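Local coordinates for protein choline dehydrogenase and related flavoproteins (Aspergillus oryzae, PDB 3Q9T) that oxidises formate, as a flavoenzyme of the glucose-methanol-choline (GMC) oxidoreductase family that carries 8-formyl-FAD at its catalytic site, at residues C398-F404 against H416-V420; Q405-P411 against E484-E488; I163-F169 against G319-V325; P311-R315 against S467-F472. One frame throughout, in Å; residues are numbered along the deposited sequence.

Interaction 1: C398-F404 against H416-V420; sequences CMFGTAF and HLTVV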
# COMPACT_ATOMS: atom_id res chain seq x y z
N CYS A 398 11.40 -22.49 11.73
CA CYS A 398 10.62 -23.67 12.11
C CYS A 398 9.39 -23.34 12.94
O CYS A 398 9.14 -23.99 13.95
CB CYS A 398 11.49 -24.71 12.84
SG CYS A 398 12.36 -24.10 14.28
N MET A 399 8.64 -22.34 12.50
CA MET A 399 7.29 -22.10 13.02
C MET A 399 6.65 -20.98 12.21
O MET A 399 7.33 -20.34 11.40
CB MET A 399 7.29 -21.78 14.53
CG MET A 399 7.49 -20.32 14.90
SD MET A 399 7.30 -19.98 16.68
CE MET A 399 6.11 -21.18 17.14
N PHE A 400 5.36 -20.75 12.38
CA PHE A 400 4.74 -19.61 11.72
C PHE A 400 5.40 -18.34 12.24
O PHE A 400 5.51 -18.15 13.45
CB PHE A 400 3.25 -19.53 11.99
CG PHE A 400 2.56 -18.42 11.25
CD1 PHE A 400 2.11 -18.62 9.96
CD2 PHE A 400 2.40 -17.18 11.82
CE1 PHE A 400 1.47 -17.61 9.26
CE2 PHE A 400 1.76 -16.14 11.12
CZ PHE A 400 1.30 -16.36 9.84
N GLY A 401 5.85 -17.47 11.33
CA GLY A 401 6.50 -16.23 11.73
C GLY A 401 5.75 -14.97 11.32
O GLY A 401 5.73 -14.61 10.13
N THR A 402 5.16 -14.29 12.30
CA THR A 402 4.38 -13.08 12.04
C THR A 402 5.23 -12.04 11.35
O THR A 402 4.70 -11.28 10.56
CB THR A 402 3.83 -12.45 13.33
OG1 THR A 402 4.89 -12.38 14.30
CG2 THR A 402 2.68 -13.29 13.90
N ALA A 403 6.53 -12.00 11.66
CA ALA A 403 7.43 -11.01 11.06
C ALA A 403 7.54 -11.16 9.55
O ALA A 403 8.02 -10.25 8.86
CB ALA A 403 8.82 -11.08 11.70
N PHE A 404 7.11 -12.31 9.02
CA PHE A 404 7.26 -12.59 7.60
C PHE A 404 5.93 -12.86 6.89
O PHE A 404 5.91 -13.46 5.83
CB PHE A 404 8.18 -13.79 7.40
CG PHE A 404 9.57 -13.57 7.91
CD1 PHE A 404 10.47 -12.81 7.18
CD2 PHE A 404 9.98 -14.13 9.12
CE1 PHE A 404 11.76 -12.61 7.64
CE2 PHE A 404 11.29 -13.94 9.58
CZ PHE A 404 12.17 -13.17 8.83
N HIS A 416 3.84 -25.10 11.64
CA HIS A 416 4.17 -24.55 10.34
C HIS A 416 5.66 -24.39 10.12
O HIS A 416 6.45 -24.43 11.06
CB HIS A 416 3.47 -23.20 10.18
CG HIS A 416 1.98 -23.29 10.31
ND1 HIS A 416 1.35 -23.41 11.53
CD2 HIS A 416 1.01 -23.34 9.37
CE1 HIS A 416 0.05 -23.50 11.33
NE2 HIS A 416 -0.19 -23.46 10.03
N LEU A 417 6.04 -24.25 8.86
CA LEU A 417 7.37 -23.81 8.49
C LEU A 417 7.21 -22.47 7.77
O LEU A 417 6.31 -22.32 6.95
CB LEU A 417 8.03 -24.84 7.58
CG LEU A 417 9.23 -24.40 6.73
CD1 LEU A 417 10.47 -24.18 7.58
CD2 LEU A 417 9.50 -25.42 5.65
N THR A 418 8.04 -21.49 8.10
CA THR A 418 8.05 -20.24 7.35
C THR A 418 9.35 -20.13 6.56
O THR A 418 10.43 -19.98 7.14
CB THR A 418 7.91 -19.01 8.27
OG1 THR A 418 6.72 -19.12 9.06
CG2 THR A 418 7.85 -17.72 7.45
N VAL A 419 9.26 -20.22 5.23
CA VAL A 419 10.44 -20.14 4.38
C VAL A 419 10.61 -18.70 3.90
O VAL A 419 9.73 -18.15 3.24
CB VAL A 419 10.32 -21.03 3.12
CG1 VAL A 419 11.52 -20.84 2.21
CG2 VAL A 419 10.17 -22.49 3.50
N VAL A 420 11.74 -18.09 4.24
CA VAL A 420 12.00 -16.74 3.79
C VAL A 420 12.85 -16.80 2.51
O VAL A 420 14.02 -17.18 2.54
CB VAL A 420 12.70 -15.91 4.90
CG1 VAL A 420 12.85 -14.48 4.46
CG2 VAL A 420 11.90 -15.97 6.19
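After strand 392-397, the antiparallel neighbour of strand 415-423, the chain turns and runs back over the sheet as the loop 398-404, following residues 416-420 in the same direction. This mixed sheet belongs to what in GMC oxidoreductases is the substrate domain. The loop starts close, with Met399 CA and His416 CA 4.8 Å apart and a CA-H...O contact of 3.2 Å from Met399 CA to His416 O. It then lifts, so that Phe404 CA and Val420 CA are 7.4 Å apart. A tight turn with Phe404 N hydrogen-bonded to Gly401 O (2.9 Å) shapes its far end.

Thr418 suits its central place because its hydroxyl reaches up to a loop carbonyl, OG1 donating to Met399 O at 2.7 Å. Gly401, having no side chain, leaves the space over Thr418 OG1 open, and Gly401 N lies 2.9 Å from that oxygen. Phe400 sets its CB 4.1 Å from His416 CB. The side chain of Phe404 lies about 4 Å from that of the FAD-binding Tyr98, and its ring also meets the strand: beta-branched Val420 offers a compact methyl, CG2, which sits over one face, 3.5 Å from the centroid of the Phe404 ring, a CH-pi contact.

Interaction 2: Q405-P411 against E484-E488; sequences QWHFPTP and EYPWE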
# COMPACT_ATOMS: atom_id res chain seq x y z
N GLN A 405 4.84 -12.42 7.50
CA GLN A 405 3.49 -12.66 6.99
C GLN A 405 2.65 -11.46 7.38
O GLN A 405 1.82 -11.52 8.29
CB GLN A 405 2.88 -13.92 7.62
CG GLN A 405 3.50 -15.22 7.18
CD GLN A 405 3.17 -15.60 5.75
OE1 GLN A 405 2.26 -16.39 5.52
NE2 GLN A 405 3.91 -15.07 4.79
N TRP A 406 2.89 -10.36 6.69
CA TRP A 406 2.39 -9.07 7.14
C TRP A 406 0.89 -8.92 6.93
O TRP A 406 0.25 -8.09 7.56
CB TRP A 406 3.14 -7.94 6.44
CG TRP A 406 4.56 -7.79 6.86
CD1 TRP A 406 5.22 -8.53 7.80
CD2 TRP A 406 5.49 -6.84 6.36
NE1 TRP A 406 6.51 -8.08 7.92
CE2 TRP A 406 6.70 -7.04 7.04
CE3 TRP A 406 5.41 -5.82 5.41
CZ2 TRP A 406 7.83 -6.28 6.80
CZ3 TRP A 406 6.54 -5.06 5.17
CH2 TRP A 406 7.73 -5.29 5.87
N HIS A 407 0.30 -9.71 6.03
CA HIS A 407 -1.13 -9.52 5.76
C HIS A 407 -2.01 -10.71 6.04
O HIS A 407 -3.21 -10.63 5.82
CB HIS A 407 -1.36 -9.01 4.33
CG HIS A 407 -0.83 -7.63 4.11
ND1 HIS A 407 -1.53 -6.49 4.46
CD2 HIS A 407 0.35 -7.19 3.61
CE1 HIS A 407 -0.82 -5.42 4.16
NE2 HIS A 407 0.34 -5.82 3.66
N PHE A 408 -1.43 -11.80 6.55
CA PHE A 408 -2.18 -13.03 6.84
C PHE A 408 -2.31 -13.25 8.33
O PHE A 408 -1.37 -13.04 9.08
CB PHE A 408 -1.51 -14.24 6.22
CG PHE A 408 -1.15 -14.07 4.77
CD1 PHE A 408 -1.95 -13.31 3.93
CD2 PHE A 408 0.00 -14.66 4.24
CE1 PHE A 408 -1.62 -13.16 2.58
CE2 PHE A 408 0.34 -14.51 2.91
CZ PHE A 408 -0.47 -13.76 2.07
N PRO A 409 -3.50 -13.67 8.77
CA PRO A 409 -3.62 -13.92 10.21
C PRO A 409 -2.75 -15.10 10.64
O PRO A 409 -2.28 -15.90 9.82
CB PRO A 409 -5.12 -14.23 10.39
CG PRO A 409 -5.63 -14.59 9.05
CD PRO A 409 -4.75 -13.91 8.03
N THR A 410 -2.52 -15.18 11.94
CA THR A 410 -1.82 -16.32 12.49
C THR A 410 -2.76 -17.51 12.52
O THR A 410 -3.86 -17.41 13.07
CB THR A 410 -1.34 -16.04 13.90
OG1 THR A 410 -0.44 -14.91 13.88
CG2 THR A 410 -0.62 -17.26 14.46
N PRO A 411 -2.35 -18.64 11.91
CA PRO A 411 -3.25 -19.80 11.94
C PRO A 411 -3.55 -20.21 13.38
O PRO A 411 -2.69 -20.07 14.25
CB PRO A 411 -2.45 -20.89 11.20
CG PRO A 411 -1.41 -20.16 10.42
CD PRO A 411 -1.08 -18.93 11.23
N GLU A 484 -0.37 -25.56 2.04
CA GLU A 484 0.16 -24.22 1.84
C GLU A 484 -0.74 -23.25 2.58
O GLU A 484 -1.96 -23.38 2.55
CB GLU A 484 0.15 -23.83 0.35
CG GLU A 484 0.98 -24.72 -0.58
CD GLU A 484 1.05 -24.17 -2.00
OE1 GLU A 484 1.50 -23.02 -2.19
OE2 GLU A 484 0.62 -24.89 -2.94
N TYR A 485 -0.15 -22.27 3.25
CA TYR A 485 -0.94 -21.25 3.93
C TYR A 485 -0.57 -19.92 3.32
O TYR A 485 0.61 -19.65 3.09
CB TYR A 485 -0.63 -21.26 5.41
CG TYR A 485 -1.41 -20.23 6.18
CD1 TYR A 485 -2.71 -20.47 6.59
CD2 TYR A 485 -0.84 -19.00 6.49
CE1 TYR A 485 -3.43 -19.52 7.29
CE2 TYR A 485 -1.54 -18.05 7.19
CZ TYR A 485 -2.83 -18.31 7.59
OH TYR A 485 -3.52 -17.34 8.28
N PRO A 486 -1.56 -19.06 3.04
CA PRO A 486 -3.00 -19.25 3.26
C PRO A 486 -3.75 -19.76 2.03
O PRO A 486 -4.96 -19.97 2.12
CB PRO A 486 -3.48 -17.84 3.58
CG PRO A 486 -2.61 -16.98 2.70
CD PRO A 486 -1.26 -17.67 2.65
N TRP A 487 -3.07 -19.90 0.90
CA TRP A 487 -3.65 -20.51 -0.29
C TRP A 487 -2.46 -20.96 -1.11
O TRP A 487 -1.33 -20.84 -0.65
CB TRP A 487 -4.51 -19.52 -1.08
CG TRP A 487 -3.85 -18.19 -1.28
CD1 TRP A 487 -2.79 -17.92 -2.09
CD2 TRP A 487 -4.21 -16.96 -0.65
NE1 TRP A 487 -2.46 -16.59 -2.00
CE2 TRP A 487 -3.32 -15.98 -1.12
CE3 TRP A 487 -5.19 -16.59 0.27
CZ2 TRP A 487 -3.38 -14.64 -0.70
CZ3 TRP A 487 -5.25 -15.27 0.69
CH2 TRP A 487 -4.35 -14.31 0.20
N GLU A 488 -2.71 -21.47 -2.32
CA GLU A 488 -1.66 -22.07 -3.12
C GLU A 488 -0.83 -21.02 -3.84
O GLU A 488 -1.37 -20.07 -4.40
CB GLU A 488 -2.26 -23.00 -4.17
CG GLU A 488 -3.11 -24.13 -3.62
CD GLU A 488 -4.17 -24.58 -4.62
OE1 GLU A 488 -3.84 -25.43 -5.49
OE2 GLU A 488 -5.31 -24.07 -4.55
O HOH W 1 2.37 -17.75 3.28
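Tyr485, of strand 481-485, is the centrepiece. Its ring lies across the loop 405-411, and its OH donates a very short hydrogen bond, 2.4 Å, to Pro409 O. A tyrosine fits because it joins a flat apolar surface to a polar tip: Pro411 CG lies over one face, 3.7 Å from the centroid of the Tyr485 ring, as a CH-pi contact, while Phe408 CB approaches Tyr485 CE2 at 3.9 Å.

Phe408 is the second large contributor; its ring packs on Pro486 and Trp487. A cis peptide bond precedes Pro486 and turns the chain so that Pro486 CG sits almost on the normal of the Phe408 ring, 3.6 Å from its centroid. Trp487 meets the same ring obliquely, centroids 5.3 Å apart. Water 1 donates to Gln405 OE1 and Tyr485 O, 2.6 Å each.

Pro409 and Trp487 also pack on Trp487 and Pro409 of the second subunit, so the contact is part of the subunit interface. Between the two segments themselves, proline-aromatic packing is joined by one direct hydrogen bond and one water bridge, without charge pairing.

Interaction 3: I163-F169 against G319-V325; sequences IDEMAPF and GFGMDDV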
# COMPACT_ATOMS: atom_id res chain seq x y z
N ILE A 163 17.29 -26.85 18.97
CA ILE A 163 16.09 -27.35 19.66
C ILE A 163 15.97 -28.87 19.47
O ILE A 163 15.89 -29.33 18.33
CB ILE A 163 14.81 -26.72 19.07
CG1 ILE A 163 14.87 -25.20 19.17
CG2 ILE A 163 13.57 -27.27 19.77
CD1 ILE A 163 13.68 -24.49 18.52
N ASP A 164 15.92 -29.64 20.56
CA ASP A 164 15.87 -31.11 20.45
C ASP A 164 14.70 -31.65 19.60
O ASP A 164 14.90 -32.49 18.72
CB ASP A 164 15.87 -31.78 21.82
CG ASP A 164 17.24 -31.73 22.49
OD1 ASP A 164 17.32 -31.84 23.74
OD2 ASP A 164 18.25 -31.58 21.77
N GLU A 165 13.50 -31.16 19.88
CA GLU A 165 12.30 -31.56 19.16
C GLU A 165 12.38 -31.30 17.65
O GLU A 165 11.69 -31.94 16.87
CB GLU A 165 11.10 -30.83 19.75
CG GLU A 165 9.79 -31.09 19.03
CD GLU A 165 8.61 -30.46 19.75
OE1 GLU A 165 8.84 -29.67 20.70
OE2 GLU A 165 7.45 -30.75 19.38
N MET A 166 13.23 -30.36 17.24
CA MET A 166 13.38 -30.05 15.82
C MET A 166 14.42 -30.89 15.08
O MET A 166 14.62 -30.71 13.87
CB MET A 166 13.70 -28.56 15.61
CG MET A 166 12.53 -27.62 15.87
SD MET A 166 11.05 -27.97 14.89
CE MET A 166 10.04 -28.85 16.10
N ALA A 167 15.08 -31.81 15.78
CA ALA A 167 16.07 -32.69 15.14
C ALA A 167 15.52 -33.46 13.92
O ALA A 167 16.17 -33.48 12.86
CB ALA A 167 16.72 -33.65 16.17
N PRO A 168 14.35 -34.11 14.05
CA PRO A 168 13.71 -34.77 12.90
C PRO A 168 13.47 -33.81 11.71
O PRO A 168 13.65 -34.18 10.55
CB PRO A 168 12.38 -35.26 13.47
CG PRO A 168 12.67 -35.48 14.93
CD PRO A 168 13.60 -34.34 15.30
N PHE A 169 13.06 -32.59 12.02
CA PHE A 169 12.89 -31.54 11.02
C PHE A 169 14.23 -31.25 10.33
O PHE A 169 14.34 -31.34 9.10
CB PHE A 169 12.31 -30.29 11.70
CG PHE A 169 12.41 -29.03 10.89
CD1 PHE A 169 13.54 -28.24 10.96
CD2 PHE A 169 11.35 -28.62 10.09
CE1 PHE A 169 13.63 -27.06 10.23
CE2 PHE A 169 11.43 -27.44 9.36
CZ PHE A 169 12.57 -26.66 9.43
N GLY A 319 4.58 -31.72 15.22
CA GLY A 319 5.89 -32.00 15.78
C GLY A 319 7.05 -31.64 14.87
O GLY A 319 8.21 -31.96 15.17
N PHE A 320 6.76 -30.97 13.76
CA PHE A 320 7.82 -30.53 12.84
C PHE A 320 7.89 -29.01 12.73
O PHE A 320 8.51 -28.46 11.83
CB PHE A 320 7.69 -31.24 11.49
CG PHE A 320 8.03 -32.70 11.56
CD1 PHE A 320 9.34 -33.13 11.34
CD2 PHE A 320 7.07 -33.63 11.90
CE1 PHE A 320 9.67 -34.46 11.42
CE2 PHE A 320 7.39 -34.98 11.99
CZ PHE A 320 8.69 -35.40 11.75
N GLY A 321 7.27 -28.34 13.69
CA GLY A 321 7.45 -26.91 13.85
C GLY A 321 7.16 -26.60 15.30
O GLY A 321 6.69 -27.47 16.02
N MET A 322 7.43 -25.38 15.73
CA MET A 322 7.36 -25.03 17.14
C MET A 322 6.09 -24.31 17.57
O MET A 322 5.96 -23.89 18.72
CB MET A 322 8.59 -24.20 17.49
CG MET A 322 9.89 -24.98 17.30
SD MET A 322 9.96 -26.37 18.44
CE MET A 322 9.73 -25.54 20.03
N ASP A 323 5.15 -24.16 16.64
CA ASP A 323 3.92 -23.41 16.90
C ASP A 323 3.23 -23.83 18.20
O ASP A 323 2.78 -22.99 18.99
CB ASP A 323 2.95 -23.55 15.73
CG ASP A 323 3.58 -23.18 14.39
OD1 ASP A 323 4.64 -23.74 14.05
OD2 ASP A 323 3.01 -22.32 13.69
N ASP A 324 3.12 -25.14 18.41
CA ASP A 324 2.33 -25.65 19.53
C ASP A 324 3.04 -25.44 20.87
O ASP A 324 2.42 -25.55 21.93
CB ASP A 324 1.98 -27.12 19.34
CG ASP A 324 0.60 -27.46 19.89
OD1 ASP A 324 -0.36 -26.71 19.60
OD2 ASP A 324 0.49 -28.47 20.62
N VAL A 325 4.33 -25.15 20.82
CA VAL A 325 5.11 -24.96 22.02
C VAL A 325 5.28 -23.48 22.33
O VAL A 325 5.11 -23.06 23.48
CB VAL A 325 6.50 -25.60 21.88
CG1 VAL A 325 7.27 -25.42 23.18
CG2 VAL A 325 6.37 -27.08 21.48
O HOH W 2 11.11 -32.26 14.07
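Two methionines with folded side chains occupy the middle of this contact. Met166 takes chi1 and chi2 both near m and Met322 is m throughout; curled in this way, they bring Met166 CE to 3.4 Å from Met322 SD, and Ile163 CG2 lies 4.0 Å from the same sulphur. Unbranched, flexible methionine can bend to fill such an irregular space. Glu165 does the opposite: with chi1 and chi2 both t it stretches out, its OE1 ending 3.7 Å from Val325 CG2.

Phe320, m at chi1, swings its ring against Pro168, whose CB is 3.5 Å from Phe320 CE1, whereas Phe169, t at chi1, places CD2 3.3 Å from Phe320 O. Gly319 has a positive phi that suits glycine. With no direct hydrogen bond across the segments, the polar link is made by water 2: it donates to Glu165 O (2.9 Å) and Gly319 O (3.1 Å) and accepts from Phe169 N (2.8 Å).

The arrangement is loop-to-helix packing: residues leading into and opening helix 167-179 meet the connection from strand 308-316 to helix 323-327, beside the sheet of the GMC substrate domain.

Interaction 4: P311-R315 against S467-F472; sequences PFVLR and SYDLLF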
# COMPACT_ATOMS: atom_id res chain seq x y z
N PRO A 311 8.39 -14.34 1.67
CA PRO A 311 8.24 -15.51 2.53
C PRO A 311 6.98 -16.28 2.18
O PRO A 311 6.04 -15.71 1.61
CB PRO A 311 8.08 -14.90 3.94
CG PRO A 311 8.38 -13.43 3.79
CD PRO A 311 8.09 -13.08 2.37
N PHE A 312 6.95 -17.56 2.52
CA PHE A 312 5.75 -18.36 2.36
C PHE A 312 5.68 -19.42 3.46
O PHE A 312 6.70 -19.92 3.93
CB PHE A 312 5.68 -18.98 0.96
CG PHE A 312 6.70 -20.05 0.70
CD1 PHE A 312 6.47 -21.35 1.13
CD2 PHE A 312 7.87 -19.77 -0.00
CE1 PHE A 312 7.40 -22.35 0.87
CE2 PHE A 312 8.80 -20.77 -0.26
CZ PHE A 312 8.56 -22.07 0.17
N VAL A 313 4.46 -19.73 3.88
CA VAL A 313 4.24 -20.68 4.97
C VAL A 313 3.67 -22.03 4.49
O VAL A 313 2.74 -22.07 3.69
CB VAL A 313 3.28 -20.11 6.02
CG1 VAL A 313 2.84 -21.21 7.00
CG2 VAL A 313 3.93 -18.93 6.75
N LEU A 314 4.25 -23.12 4.98
CA LEU A 314 3.65 -24.43 4.81
C LEU A 314 3.16 -24.97 6.15
O LEU A 314 3.85 -24.88 7.15
CB LEU A 314 4.66 -25.43 4.23
CG LEU A 314 5.29 -25.05 2.90
CD1 LEU A 314 6.23 -26.18 2.44
CD2 LEU A 314 4.18 -24.78 1.89
N ARG A 315 1.97 -25.55 6.15
CA ARG A 315 1.55 -26.34 7.29
C ARG A 315 2.27 -27.67 7.19
O ARG A 315 2.36 -28.27 6.12
CB ARG A 315 0.03 -26.52 7.33
CG ARG A 315 -0.43 -27.42 8.46
CD ARG A 315 -1.94 -27.42 8.56
NE ARG A 315 -2.41 -28.21 9.69
CZ ARG A 315 -3.28 -27.77 10.60
NH1 ARG A 315 -3.75 -26.54 10.50
NH2 ARG A 315 -3.66 -28.55 11.60
N SER A 467 12.52 -23.52 -3.92
CA SER A 467 12.16 -23.87 -2.54
C SER A 467 11.03 -24.89 -2.47
O SER A 467 11.05 -25.78 -1.62
CB SER A 467 11.80 -22.63 -1.71
OG SER A 467 12.84 -21.69 -1.70
N TYR A 468 10.05 -24.73 -3.36
CA TYR A 468 8.91 -25.65 -3.45
C TYR A 468 9.33 -27.06 -3.89
O TYR A 468 8.94 -28.06 -3.27
CB TYR A 468 7.83 -25.07 -4.38
CG TYR A 468 6.73 -24.37 -3.62
CD1 TYR A 468 5.46 -24.93 -3.51
CD2 TYR A 468 6.99 -23.18 -2.94
CE1 TYR A 468 4.45 -24.30 -2.79
CE2 TYR A 468 5.99 -22.54 -2.22
CZ TYR A 468 4.72 -23.10 -2.14
OH TYR A 468 3.74 -22.47 -1.42
N ASP A 469 10.15 -27.13 -4.93
CA ASP A 469 10.75 -28.40 -5.36
C ASP A 469 11.44 -29.10 -4.20
O ASP A 469 11.24 -30.29 -3.98
CB ASP A 469 11.78 -28.16 -6.46
CG ASP A 469 11.15 -27.76 -7.76
OD1 ASP A 469 9.92 -27.90 -7.87
OD2 ASP A 469 11.88 -27.30 -8.66
N LEU A 470 12.23 -28.35 -3.46
CA LEU A 470 13.04 -28.89 -2.37
C LEU A 470 12.14 -29.51 -1.31
O LEU A 470 12.41 -30.58 -0.78
CB LEU A 470 13.85 -27.74 -1.77
CG LEU A 470 14.93 -27.81 -0.68
CD1 LEU A 470 14.46 -27.08 0.56
CD2 LEU A 470 15.47 -29.21 -0.37
N LEU A 471 11.04 -28.83 -1.01
CA LEU A 471 10.27 -29.17 0.16
C LEU A 471 9.14 -30.13 -0.19
O LEU A 471 8.77 -30.97 0.63
CB LEU A 471 9.73 -27.90 0.83
CG LEU A 471 10.76 -26.94 1.45
CD1 LEU A 471 10.12 -25.59 1.78
CD2 LEU A 471 11.43 -27.52 2.69
N PHE A 472 8.61 -30.02 -1.41
CA PHE A 472 7.53 -30.90 -1.88
C PHE A 472 8.02 -32.16 -2.58
O PHE A 472 7.26 -33.10 -2.77
CB PHE A 472 6.54 -30.16 -2.80
CG PHE A 472 5.52 -29.36 -2.05
CD1 PHE A 472 4.26 -29.88 -1.81
CD2 PHE A 472 5.82 -28.10 -1.57
CE1 PHE A 472 3.32 -29.15 -1.11
CE2 PHE A 472 4.89 -27.37 -0.88
CZ PHE A 472 3.64 -27.90 -0.65
O HOH W 3 2.81 -21.07 0.91
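Pro311 opens the segment, too far from helix 454-473 to touch its residues 467-472, and packs on Phe404. Phe312 is the first residue to point at the helix. Its ring fills the gap between strand and helix: Phe312 CE1 is 3.4 Å from Tyr468 CE2, in an oblique aromatic pair with centroids 4.7 Å apart and planes at 43°, while Ser467 CB reaches the ring edge, 3.8 Å from Phe312 CZ. A small serine there leaves space for the phenyl.

Val313, by strand alternation, turns its side chain to the opposite sheet face, but its carbonyl still takes part: water 3 donates to Val313 O at 3.0 Å and to Tyr468 OH at 2.9 Å. That hydroxyl also hydrogen-bonds Glu484 OE1. Leu314 faces the helix again, its CD1 lying between Leu471 CD1 at 4.0 Å and Phe472 CE2 at 3.8 Å, while its CD2 is 4.1 Å from Tyr468 OH. Arg315 makes no contact with the helical segment; its NH1 is hydrogen-bonded to Thr413 OG1.

The local axes approach to 11.7 Å and cross at only -17°, a separation that side chains as large as Phe312 and Tyr468 can span. This is alpha/beta packing, a helix lying nearly along a strand, here on the sheet of the GMC substrate domain.

In the fold
Three of the contacts share one sheet. Strand 308-316 of interaction 4 lies between the strands of interactions 1 and 2, through Val419 N to Phe312 O (2.9 Å) and Tyr485 N to Val313 O (2.9 Å). The helix of interaction 4 reaches interaction 2 by Tyr468 OH and Glu484 OE1, 2.4 Å apart. Interactions 1 and 2 divide the loop between strands 392-397 and 415-423 and meet where Phe400 CD1 is 3.4 Å from Pro411 CD. Interaction 3 joins interaction 1 at Cys398 O and Met322 N (2.8 Å). Interaction 1 comes nearest the cofactor: the Phe404 side chain is about 7 Å from the 8-formyl-FAD, that of Gln405 about 14 Å.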